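Local structure of RNA-dependent RNA polymerase (Toscana virus, 6QW0) at residues P10-R22 and C154-I167. The protein probably cleaves host mRNA downstream of the cap through its manganese-binding endonuclease domain, supplying capped primers for viral transcription. Residues are numbered along the deposited sequence; the frame is centred on the assembly and turned at random. Where two conformers were deposited one is given.
Unlike the reference sequence in segment 154-167: Asp156 (reference Asn).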
loop_
_atom_site.group_PDB
_atom_site.type_symbol
_atom_site.label_atom_id
_atom_site.label_comp_id
_atom_site.label_asym_id
_atom_site.label_seq_id
_atom_site.Cartn_x
_atom_site.Cartn_y
_atom_site.Cartn_z
ATOM N N PRO A 10 -12.583 13.411 24.762
ATOM C CA PRO A 10 -13.893 13.609 24.123
ATOM C C PRO A 10 -13.875 13.059 22.702
ATOM O O PRO A 10 -12.837 13.024 22.041
ATOM C CB PRO A 10 -14.084 15.134 24.150
ATOM C CG PRO A 10 -13.203 15.604 25.295
ATOM C CD PRO A 10 -12.013 14.677 25.279
ATOM N N ALA A 11 -15.038 12.606 22.247
ATOM C CA ALA A 11 -15.103 11.852 21.001
ATOM C C ALA A 11 -14.856 12.763 19.800
ATOM O O ALA A 11 -15.345 13.893 19.776
ATOM C CB ALA A 11 -16.464 11.176 20.858
ATOM N N PRO A 12 -14.105 12.300 18.804
ATOM C CA PRO A 12 -13.953 13.063 17.559
ATOM C C PRO A 12 -15.190 12.933 16.686
ATOM O O PRO A 12 -16.002 12.024 16.852
ATOM C CB PRO A 12 -12.744 12.409 16.885
ATOM C CG PRO A 12 -12.742 11.000 17.408
ATOM C CD PRO A 12 -13.301 11.063 18.808
ATOM N N VAL A 13 -15.310 13.862 15.727
ATOM C CA VAL A 13 -16.407 13.800 14.767
ATOM C C VAL A 13 -16.325 12.487 14.010
ATOM O O VAL A 13 -15.276 12.132 13.457
ATOM C CB VAL A 13 -16.350 14.989 13.797
ATOM C CG1 VAL A 13 -17.336 14.781 12.638
ATOM C CG2 VAL A 13 -16.661 16.291 14.517
ATOM N N ARG A 14 -17.440 11.760 13.980
ATOM C CA ARG A 14 -17.521 10.468 13.309
ATOM C C ARG A 14 -17.912 10.713 11.858
ATOM O O ARG A 14 -19.082 10.963 11.546
ATOM C CB ARG A 14 -18.521 9.570 14.029
ATOM C CG ARG A 14 -18.087 9.203 15.445
ATOM C CD ARG A 14 -19.226 8.563 16.240
ATOM N NE ARG A 14 -20.326 9.498 16.461
ATOM C CZ ARG A 14 -21.511 9.433 15.857
ATOM N NH1 ARG A 14 -21.783 8.461 14.992
ATOM N NH2 ARG A 14 -22.434 10.344 16.131
ATOM N N ALA A 15 -16.924 10.666 10.971
ATOM C CA ALA A 15 -17.129 10.958 9.562
ATOM C C ALA A 15 -15.969 10.375 8.784
ATOM O O ALA A 15 -14.945 9.993 9.356
ATOM C CB ALA A 15 -17.220 12.467 9.291
ATOM N N LEU A 16 -16.149 10.320 7.466
ATOM C CA LEU A 16 -15.105 9.871 6.549
ATOM C C LEU A 16 -14.348 11.073 5.986
ATOM O O LEU A 16 -14.965 12.001 5.456
ATOM C CB LEU A 16 -15.724 9.064 5.410
ATOM C CG LEU A 16 -14.787 8.639 4.270
ATOM C CD1 LEU A 16 -13.682 7.761 4.821
ATOM C CD2 LEU A 16 -15.580 7.907 3.178
ATOM N N THR A 17 -13.020 11.051 6.108
ATOM C CA THR A 17 -12.141 12.064 5.513
ATOM C C THR A 17 -11.395 11.443 4.343
ATOM O O THR A 17 -10.800 10.367 4.480
ATOM C CB THR A 17 -11.152 12.606 6.541
ATOM O OG1 THR A 17 -11.853 13.206 7.633
ATOM C CG2 THR A 17 -10.201 13.644 5.925
ATOM N N ILE A 18 -11.440 12.105 3.182
ATOM C CA ILE A 18 -10.599 11.711 2.048
ATOM C C ILE A 18 -9.774 12.925 1.643
ATOM O O ILE A 18 -10.330 13.926 1.172
ATOM C CB ILE A 18 -11.416 11.171 0.864
ATOM C CG1 ILE A 18 -12.458 10.149 1.338
ATOM C CG2 ILE A 18 -10.458 10.507 -0.156
ATOM C CD1 ILE A 18 -13.346 9.628 0.222
ATOM N N HIS A 19 -8.453 12.844 1.837
ATOM C CA HIS A 19 -7.574 13.913 1.383
ATOM C C HIS A 19 -7.413 13.812 -0.133
ATOM O O HIS A 19 -7.562 12.731 -0.702
ATOM C CB HIS A 19 -6.206 13.825 2.071
ATOM C CG HIS A 19 -6.253 14.134 3.535
ATOM N ND1 HIS A 19 -6.000 15.391 4.041
ATOM C CD2 HIS A 19 -6.545 13.350 4.599
ATOM C CE1 HIS A 19 -6.134 15.368 5.356
ATOM N NE2 HIS A 19 -6.459 14.139 5.719
ATOM N N PRO A 20 -7.163 14.934 -0.814
ATOM C CA PRO A 20 -7.123 14.914 -2.289
ATOM C C PRO A 20 -5.922 14.144 -2.818
ATOM O O PRO A 20 -4.830 14.200 -2.253
ATOM C CB PRO A 20 -7.041 16.402 -2.670
ATOM C CG PRO A 20 -6.538 17.088 -1.425
ATOM C CD PRO A 20 -7.050 16.289 -0.256
ATOM N N LEU A 21 -6.141 13.412 -3.911
ATOM C CA LEU A 21 -5.054 12.715 -4.589
ATOM C C LEU A 21 -4.103 13.710 -5.234
ATOM O O LEU A 21 -4.526 14.711 -5.820
ATOM C CB LEU A 21 -5.602 11.764 -5.650
ATOM C CG LEU A 21 -6.427 10.568 -5.158
ATOM C CD1 LEU A 21 -7.159 9.953 -6.330
ATOM C CD2 LEU A 21 -5.578 9.510 -4.412
ATOM N N ARG A 22 -2.810 13.426 -5.111
ATOM C CA ARG A 22 -1.745 14.224 -5.698
ATOM C C ARG A 22 -0.913 13.353 -6.628
ATOM O O ARG A 22 -0.749 12.145 -6.405
ATOM C CB ARG A 22 -0.843 14.822 -4.611
ATOM C CG ARG A 22 -1.592 15.762 -3.642
ATOM C CD ARG A 22 -0.754 16.105 -2.414
ATOM N NE ARG A 22 0.610 16.458 -2.792
ATOM C CZ ARG A 22 1.580 16.759 -1.934
ATOM N NH1 ARG A 22 1.345 16.763 -0.627
ATOM N NH2 ARG A 22 2.793 17.051 -2.388
ATOM N N CYS A 154 -16.168 2.200 4.174
ATOM C CA CYS A 154 -15.546 3.192 5.052
ATOM C C CYS A 154 -16.558 4.229 5.531
ATOM O O CYS A 154 -16.542 4.620 6.710
ATOM C CB CYS A 154 -14.388 3.895 4.336
ATOM S SG CYS A 154 -12.947 2.856 4.043
ATOM N N LEU A 155 -17.425 4.712 4.634
ATOM C CA LEU A 155 -18.446 5.673 5.052
ATOM C C LEU A 155 -19.332 5.084 6.147
ATOM O O LEU A 155 -19.542 5.701 7.200
ATOM C CB LEU A 155 -19.303 6.108 3.858
ATOM C CG LEU A 155 -20.369 7.161 4.190
ATOM C CD1 LEU A 155 -19.702 8.425 4.725
ATOM C CD2 LEU A 155 -21.193 7.483 2.956
ATOM N N ASP A 156 -19.859 3.881 5.919
ATOM C CA ASP A 156 -20.756 3.286 6.906
ATOM C C ASP A 156 -20.071 3.098 8.255
ATOM O O ASP A 156 -20.672 3.357 9.309
ATOM C CB ASP A 156 -21.274 1.944 6.391
ATOM C CG ASP A 156 -22.233 2.088 5.230
ATOM O OD1 ASP A 156 -22.625 3.228 4.890
ATOM O OD2 ASP A 156 -22.604 1.048 4.643
ATOM N N ARG A 157 -18.814 2.646 8.246
ATOM C CA ARG A 157 -18.106 2.395 9.494
ATOM C C ARG A 157 -17.597 3.679 10.140
ATOM O O ARG A 157 -17.272 3.671 11.329
ATOM C CB ARG A 157 -16.977 1.387 9.243
ATOM C CG ARG A 157 -17.567 -0.042 9.165
ATOM C CD ARG A 157 -16.794 -1.037 8.295
ATOM N NE ARG A 157 -17.616 -2.249 8.147
ATOM C CZ ARG A 157 -18.600 -2.364 7.261
ATOM N NH1 ARG A 157 -18.878 -1.354 6.430
ATOM N NH2 ARG A 157 -19.323 -3.478 7.210
ATOM N N SER A 158 -17.544 4.788 9.403
ATOM C CA SER A 158 -17.152 6.048 10.020
ATOM C C SER A 158 -18.157 6.511 11.063
ATOM O O SER A 158 -17.831 7.399 11.859
ATOM C CB SER A 158 -16.945 7.131 8.939
ATOM O OG SER A 158 -18.160 7.661 8.422
ATOM N N ALA A 159 -19.348 5.913 11.093
ATOM C CA ALA A 159 -20.309 6.219 12.139
ATOM C C ALA A 159 -19.873 5.670 13.486
ATOM O O ALA A 159 -20.383 6.118 14.522
ATOM C CB ALA A 159 -21.668 5.637 11.776
ATOM N N ILE A 160 -18.955 4.705 13.482
ATOM C CA ILE A 160 -18.454 4.059 14.692
ATOM C C ILE A 160 -17.197 4.765 15.174
ATOM O O ILE A 160 -17.127 5.210 16.324
ATOM C CB ILE A 160 -18.193 2.570 14.436
ATOM C CG1 ILE A 160 -19.487 1.883 14.006
ATOM C CG2 ILE A 160 -17.593 1.900 15.683
ATOM C CD1 ILE A 160 -19.289 0.450 13.672
ATOM N N LYS A 161 -16.193 4.876 14.294
ATOM C CA LYS A 161 -14.979 5.618 14.564
ATOM C C LYS A 161 -14.657 6.374 13.287
ATOM O O LYS A 161 -14.837 5.824 12.194
ATOM C CB LYS A 161 -13.785 4.724 14.934
ATOM C CG LYS A 161 -14.009 3.875 16.177
ATOM C CD LYS A 161 -12.937 2.797 16.310
ATOM C CE LYS A 161 -13.231 1.890 17.498
ATOM N NZ LYS A 161 -12.715 0.505 17.283
ATOM N N PRO A 162 -14.159 7.603 13.388
ATOM C CA PRO A 162 -13.795 8.346 12.174
ATOM C C PRO A 162 -12.722 7.607 11.388
ATOM O O PRO A 162 -11.801 7.014 11.954
ATOM C CB PRO A 162 -13.285 9.686 12.714
ATOM C CG PRO A 162 -12.900 9.409 14.114
ATOM C CD PRO A 162 -13.814 8.342 14.614
ATOM N N ILE A 163 -12.867 7.632 10.067
ATOM C CA ILE A 163 -11.933 6.970 9.161
ATOM C C ILE A 163 -11.339 8.009 8.218
ATOM O O ILE A 163 -12.054 8.884 7.724
ATOM C CB ILE A 163 -12.639 5.851 8.359
ATOM C CG1 ILE A 163 -13.076 4.707 9.275
ATOM C CG2 ILE A 163 -11.727 5.328 7.210
ATOM C CD1 ILE A 163 -13.967 3.678 8.573
ATOM N N SER A 164 -10.039 7.892 7.941
ATOM C CA SER A 164 -9.422 8.582 6.814
ATOM C C SER A 164 -8.976 7.521 5.820
ATOM O O SER A 164 -8.367 6.523 6.223
ATOM C CB SER A 164 -8.238 9.443 7.266
ATOM O OG SER A 164 -8.677 10.502 8.102
ATOM N N LEU A 165 -9.307 7.714 4.538
ATOM C CA LEU A 165 -9.042 6.718 3.500
ATOM C C LEU A 165 -7.882 7.197 2.637
ATOM O O LEU A 165 -7.980 8.250 1.998
ATOM C CB LEU A 165 -10.277 6.480 2.630
ATOM C CG LEU A 165 -10.117 5.581 1.400
ATOM C CD1 LEU A 165 -9.660 4.174 1.789
ATOM C CD2 LEU A 165 -11.436 5.516 0.623
ATOM N N TYR A 166 -6.803 6.411 2.592
ATOM C CA TYR A 166 -5.598 6.776 1.853
ATOM C C TYR A 166 -5.310 5.737 0.778
ATOM O O TYR A 166 -5.509 4.536 0.992
ATOM C CB TYR A 166 -4.380 6.895 2.780
ATOM C CG TYR A 166 -4.369 8.132 3.646
ATOM C CD1 TYR A 166 -4.149 9.397 3.088
ATOM C CD2 TYR A 166 -4.600 8.037 5.025
ATOM C CE1 TYR A 166 -4.127 10.534 3.879
ATOM C CE2 TYR A 166 -4.590 9.167 5.826
ATOM C CZ TYR A 166 -4.372 10.411 5.248
ATOM O OH TYR A 166 -4.349 11.541 6.035
ATOM N N ILE A 167 -4.800 6.208 -0.362
ATOM C CA ILE A 167 -4.489 5.365 -1.517
ATOM C C ILE A 167 -3.065 5.652 -1.951
ATOM O O ILE A 167 -2.644 6.810 -1.940
ATOM C CB ILE A 167 -5.428 5.643 -2.709
ATOM C CG1 ILE A 167 -6.899 5.642 -2.274
ATOM C CG2 ILE A 167 -5.172 4.655 -3.836
ATOM C CD1 ILE A 167 -7.446 4.288 -1.862
HETATM O O HOH W 1 -7.560 10.570 3.440
HETATM O O HOH W 2 -7.289 12.937 8.285
#
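Leu16 is the side chain that joins segment 10-22 to both the helix and the strand of 154-167. Its CB lies 4.1 Å from Leu155 CD1. A chi1 of 174° sets CG anti to the backbone N, and chi2 of 61° then turns CD2 onto the Leu155 backbone, 4.0 Å from its N. CD1 lies over Cys154 CB and Ile163 CG2, which sit side by side, rests against Ile163 O (3.5 Å) and reaches Leu165 CB. The backbone alongside forms a short parallel pairing, in which Thr17 N donates an almost straight bond to Ile163 O (2.9 Å) and Thr17 O accepts from Leu165 N (3.0 Å). Strand 16-17 thus adds to strand 163-171, which is paired in parallel with 124-131 on its other side, within the mixed sheet of this PDDEXK-type endonuclease; Glu128 and Phe129 of 124-131 belong to the manganese site. Past Thr17, a water accepts from His19 N and donates to Leu165 O. The His19 and Tyr166 rings are nearly parallel (8°) but offset, their centroids 5.5 Å apart. At the opposite end, in one of two deposited conformers, Arg14 NH1 donates a hydrogen bond to Ala159 O (2.8 Å), in the carbonyl plane on a lone pair.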